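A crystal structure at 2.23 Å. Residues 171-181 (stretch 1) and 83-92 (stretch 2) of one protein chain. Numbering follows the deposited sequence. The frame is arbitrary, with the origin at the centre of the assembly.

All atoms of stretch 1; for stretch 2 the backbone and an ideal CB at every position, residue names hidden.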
# COMPACT_ATOMS: atom_id res chain seq x y z
N LEU A 171 17.01 -39.46 -20.31
CA LEU A 171 15.81 -39.21 -19.48
C LEU A 171 16.25 -38.61 -18.14
O LEU A 171 17.09 -39.24 -17.44
CB LEU A 171 15.02 -40.51 -19.28
CG LEU A 171 14.65 -41.31 -20.53
CD1 LEU A 171 13.68 -42.41 -20.15
CD2 LEU A 171 14.07 -40.43 -21.62
N HIS A 172 15.66 -37.46 -17.79
CA HIS A 172 15.98 -36.70 -16.55
C HIS A 172 14.78 -36.68 -15.60
O HIS A 172 13.63 -36.53 -16.08
CB HIS A 172 16.40 -35.28 -16.91
CG HIS A 172 17.63 -35.15 -17.73
ND1 HIS A 172 18.59 -34.18 -17.46
CD2 HIS A 172 18.06 -35.80 -18.83
CE1 HIS A 172 19.55 -34.26 -18.36
NE2 HIS A 172 19.25 -35.24 -19.20
N LEU A 173 15.04 -36.80 -14.30
CA LEU A 173 14.24 -36.16 -13.23
C LEU A 173 15.07 -34.99 -12.71
O LEU A 173 16.18 -35.23 -12.20
CB LEU A 173 13.93 -37.15 -12.10
CG LEU A 173 13.39 -38.51 -12.54
CD1 LEU A 173 13.19 -39.39 -11.32
CD2 LEU A 173 12.08 -38.37 -13.31
N ASP A 174 14.56 -33.77 -12.88
CA ASP A 174 15.28 -32.50 -12.64
C ASP A 174 14.55 -31.73 -11.55
O ASP A 174 13.45 -31.22 -11.85
CB ASP A 174 15.37 -31.65 -13.92
CG ASP A 174 16.00 -30.29 -13.69
OD1 ASP A 174 16.48 -30.08 -12.56
OD2 ASP A 174 16.01 -29.44 -14.63
N SER A 175 15.11 -31.65 -10.34
CA SER A 175 14.47 -30.87 -9.25
C SER A 175 15.34 -29.65 -8.91
O SER A 175 15.23 -29.16 -7.77
CB SER A 175 14.17 -31.72 -8.04
OG SER A 175 13.39 -30.99 -7.09
N ASN A 176 16.10 -29.13 -9.88
CA ASN A 176 16.84 -27.85 -9.77
C ASN A 176 16.00 -26.72 -10.37
O ASN A 176 16.54 -25.60 -10.58
CB ASN A 176 18.23 -27.97 -10.41
CG ASN A 176 19.15 -28.86 -9.59
OD1 ASN A 176 19.38 -28.58 -8.42
ND2 ASN A 176 19.63 -29.94 -10.17
N ILE A 177 14.72 -26.99 -10.66
CA ILE A 177 13.83 -26.08 -11.44
C ILE A 177 13.61 -24.79 -10.64
O ILE A 177 13.54 -24.85 -9.39
CB ILE A 177 12.50 -26.76 -11.85
CG1 ILE A 177 11.92 -27.75 -10.83
CG2 ILE A 177 12.69 -27.50 -13.16
CD1 ILE A 177 11.66 -27.21 -9.47
N LEU A 178 13.53 -23.67 -11.33
CA LEU A 178 13.26 -22.37 -10.68
C LEU A 178 11.74 -22.14 -10.61
O LEU A 178 10.98 -22.66 -11.46
CB LEU A 178 13.94 -21.24 -11.46
CG LEU A 178 15.43 -21.44 -11.77
CD1 LEU A 178 15.95 -20.28 -12.62
CD2 LEU A 178 16.26 -21.62 -10.49
N HIS A 179 11.33 -21.40 -9.59
CA HIS A 179 10.03 -20.68 -9.50
C HIS A 179 10.28 -19.18 -9.61
O HIS A 179 11.38 -18.73 -9.22
CB HIS A 179 9.33 -21.03 -8.19
CG HIS A 179 7.87 -20.78 -8.28
ND1 HIS A 179 7.01 -21.72 -8.78
CD2 HIS A 179 7.14 -19.69 -7.95
CE1 HIS A 179 5.79 -21.22 -8.76
NE2 HIS A 179 5.84 -19.98 -8.25
N TRP A 180 9.29 -18.44 -10.13
CA TRP A 180 9.38 -17.00 -10.48
C TRP A 180 10.57 -16.75 -11.42
O TRP A 180 11.01 -15.60 -11.50
CB TRP A 180 9.47 -16.12 -9.21
CG TRP A 180 8.37 -16.31 -8.20
CD1 TRP A 180 8.52 -16.57 -6.86
CD2 TRP A 180 6.94 -16.26 -8.43
NE1 TRP A 180 7.29 -16.69 -6.26
CE2 TRP A 180 6.31 -16.50 -7.19
CE3 TRP A 180 6.13 -16.06 -9.56
CZ2 TRP A 180 4.92 -16.54 -7.05
CZ3 TRP A 180 4.76 -16.09 -9.42
CH2 TRP A 180 4.17 -16.33 -8.18
N GLY A 181 11.09 -17.77 -12.11
CA GLY A 181 12.31 -17.69 -12.94
C GLY A 181 13.56 -17.22 -12.18
O GLY A 181 14.54 -16.80 -12.87
N UNK A 83 2.66 -16.83 0.10
CA UNK A 83 3.06 -18.22 -0.23
C UNK A 83 2.49 -18.56 -1.60
O UNK A 83 1.61 -17.81 -2.08
CB UNK A 83 2.57 -19.22 0.82
N UNK A 84 3.02 -19.62 -2.21
CA UNK A 84 2.76 -19.99 -3.62
C UNK A 84 3.07 -21.48 -3.83
O UNK A 84 3.99 -22.00 -3.16
CB UNK A 84 3.60 -19.13 -4.57
N UNK A 85 2.31 -22.12 -4.72
CA UNK A 85 2.53 -23.48 -5.30
C UNK A 85 3.82 -23.42 -6.12
O UNK A 85 3.93 -22.51 -6.94
CB UNK A 85 1.35 -23.93 -6.17
N UNK A 86 4.76 -24.34 -5.89
CA UNK A 86 6.15 -24.20 -6.43
C UNK A 86 6.35 -25.17 -7.61
O UNK A 86 5.86 -26.32 -7.58
CB UNK A 86 7.19 -24.48 -5.34
N UNK A 87 7.03 -24.68 -8.64
CA UNK A 87 7.57 -25.53 -9.72
C UNK A 87 8.33 -26.65 -9.01
O UNK A 87 9.12 -26.36 -8.05
CB UNK A 87 8.47 -24.75 -10.68
N UNK A 88 8.05 -27.89 -9.42
CA UNK A 88 8.59 -29.12 -8.80
C UNK A 88 9.26 -29.97 -9.87
O UNK A 88 9.41 -29.52 -11.02
CB UNK A 88 7.49 -29.92 -8.10
N UNK A 89 9.61 -31.19 -9.50
CA UNK A 89 10.47 -32.06 -10.34
C UNK A 89 9.93 -32.08 -11.77
O UNK A 89 8.77 -32.46 -11.99
CB UNK A 89 10.53 -33.48 -9.78
N UNK A 90 10.76 -31.67 -12.73
CA UNK A 90 10.50 -31.88 -14.18
C UNK A 90 10.81 -33.35 -14.51
O UNK A 90 12.01 -33.69 -14.54
CB UNK A 90 11.34 -30.94 -15.04
N UNK A 91 9.79 -34.20 -14.67
CA UNK A 91 9.95 -35.68 -14.84
C UNK A 91 9.70 -36.08 -16.29
O UNK A 91 9.66 -37.27 -16.58
CB UNK A 91 8.99 -36.44 -13.92
N UNK A 92 9.53 -35.11 -17.19
CA UNK A 92 9.34 -35.35 -18.65
C UNK A 92 10.60 -34.91 -19.41
O UNK A 92 10.68 -35.18 -20.63
CB UNK A 92 8.12 -34.60 -19.18

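Position 83 points its CA-to-CB bond away from stretch 1, and nothing of that stretch lies within 5.5 Å of the ideal CB, so the visible atoms barely restrict the choice. The deposited residue is His-83, whose NE2 is hydrogen-bonded elsewhere in the structure.

Position 84 is different. Its CB points toward stretch 1 and lies 3.8 Å from Trp-180 CZ2 and 4.4 Å from His-179 NE2. Two aromatic rings invite a flat or apolar partner: an aromatic residue, leucine or methionine would suit. Phe-84 is found. Trp-180 turns its edge to the phenyl face, with NE1 of Trp-180 3.5 Å from CE2 of Phe-84 and the planes at 74°, so that the positive rim of the indole meets the electron-rich face. The His-179 ring lies nearly parallel to that of Phe-84 but is slid apart from it, so the two barely overlap.

At 85 the CB points away and nothing of stretch 1 is within 5.5 Å of it, so many residues would fit, threonine among them. Thr-85 has its OG1 hydrogen-bonded elsewhere. Its carbonyl O reaches stretch 1 through a water hydrogen-bonded to both Thr-85 O and His-179 NE2.

Position 86 sets its CB sideways, 4.4 Å from His-179 ND1. An apolar side chain of moderate size is plausible, and Ile-86 is deposited; its end leads away from stretch 1.

Position 87 points toward a mixed site: the ideal CB is 3.4 Å from Leu-178 O and 4.2 Å from Ile-177 CD1. The carbonyl calls for a short donor, so asparagine is attractive, with serine or threonine possible. Asn-87 sends ND2 to Leu-178 O at 2.9 Å, while its backbone N donates to His-179 ND1 at 3.0 Å, which requires that nitrogen to be unprotonated. A water donates to both Asn-87 O and Ile-177 O.

At 88 the CB points away, with Ile-177 CD1 5.2 Å off; small residues and many larger ones are compatible. Ser-88 turns its OG back to Ile-86 O within its own stretch.

Position 89 lies beside Ser-175 CB, at 4.4 Å from the ideal CB, and near the aliphatic part of Leu-173. A compact apolar side chain such as valine, isoleucine or alanine suits it. Val-89 places CG2 4.0 Å from Leu-173 CB.

Position 90 forms the antiparallel bridge with Asp-174: its N donates to Asp-174 O at 2.9 Å, and Asp-174 N donates to its O at 3.0 Å. These bonds need no particular side chain, but the nearby Asp-174 carboxylate favours a polar one, especially a donor. Asn-90 joins it through a water that accepts from ND2 of Asn-90 and donates to OD2 of Asp-174.

At 91 the ideal CB lies 3.7 Å from Leu-173 CD2, so apolar types are natural. Phe-91 meets that methyl with its CB, while its ring leads away.

Position 92 points away, leaving the choice open. Phe-92 is deposited; its backbone N donates to Asn-90 OD1.

Stretch 2, residues 83-92: HFTINSVNFF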
# COMPACT_ATOMS: atom_id res chain seq x y z
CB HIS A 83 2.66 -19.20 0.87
CG HIS A 83 1.19 -19.37 0.99
ND1 HIS A 83 0.41 -18.52 1.73
CD2 HIS A 83 0.37 -20.30 0.46
CE1 HIS A 83 -0.84 -18.93 1.66
NE2 HIS A 83 -0.89 -20.00 0.87
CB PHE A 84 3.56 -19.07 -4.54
CG PHE A 84 4.95 -18.74 -4.05
CD1 PHE A 84 6.00 -19.62 -4.24
CD2 PHE A 84 5.21 -17.55 -3.38
CE1 PHE A 84 7.28 -19.33 -3.77
CE2 PHE A 84 6.48 -17.26 -2.91
CZ PHE A 84 7.51 -18.16 -3.10
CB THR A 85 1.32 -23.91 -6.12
OG1 THR A 85 0.14 -23.70 -5.35
CG2 THR A 85 1.34 -25.37 -6.54
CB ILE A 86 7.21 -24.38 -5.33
CG1 ILE A 86 6.99 -25.65 -4.52
CG2 ILE A 86 7.26 -23.14 -4.45
CD1 ILE A 86 8.11 -25.99 -3.57
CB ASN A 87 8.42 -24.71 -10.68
CG ASN A 87 8.70 -25.42 -11.98
OD1 ASN A 87 8.14 -26.49 -12.23
ND2 ASN A 87 9.62 -24.86 -12.76
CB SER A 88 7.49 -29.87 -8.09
OG SER A 88 6.80 -29.01 -7.21
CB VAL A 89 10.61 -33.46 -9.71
CG1 VAL A 89 9.27 -34.14 -9.47
CG2 VAL A 89 11.55 -34.35 -10.53
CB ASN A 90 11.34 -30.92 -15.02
CG ASN A 90 11.14 -31.13 -16.51
OD1 ASN A 90 10.48 -32.08 -16.92
ND2 ASN A 90 11.67 -30.21 -17.31
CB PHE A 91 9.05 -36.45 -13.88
CG PHE A 91 7.59 -36.06 -13.89
CD1 PHE A 91 6.77 -36.41 -14.96
CD2 PHE A 91 7.03 -35.38 -12.82
CE1 PHE A 91 5.43 -36.04 -14.96
CE2 PHE A 91 5.69 -35.04 -12.82
CZ PHE A 91 4.89 -35.37 -13.89
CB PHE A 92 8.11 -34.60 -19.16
CG PHE A 92 6.77 -35.23 -18.82
CD1 PHE A 92 6.58 -36.60 -18.84
CD2 PHE A 92 5.67 -34.43 -18.56
CE1 PHE A 92 5.34 -37.16 -18.56
CE2 PHE A 92 4.42 -34.98 -18.30
CZ PHE A 92 4.26 -36.34 -18.30
O HOH W 1 3.09 -19.76 -8.19
O HOH W 2 11.47 -24.64 -7.46
O HOH W 3 10.57 -31.34 -6.80
O HOH W 4 14.09 -28.36 -16.31
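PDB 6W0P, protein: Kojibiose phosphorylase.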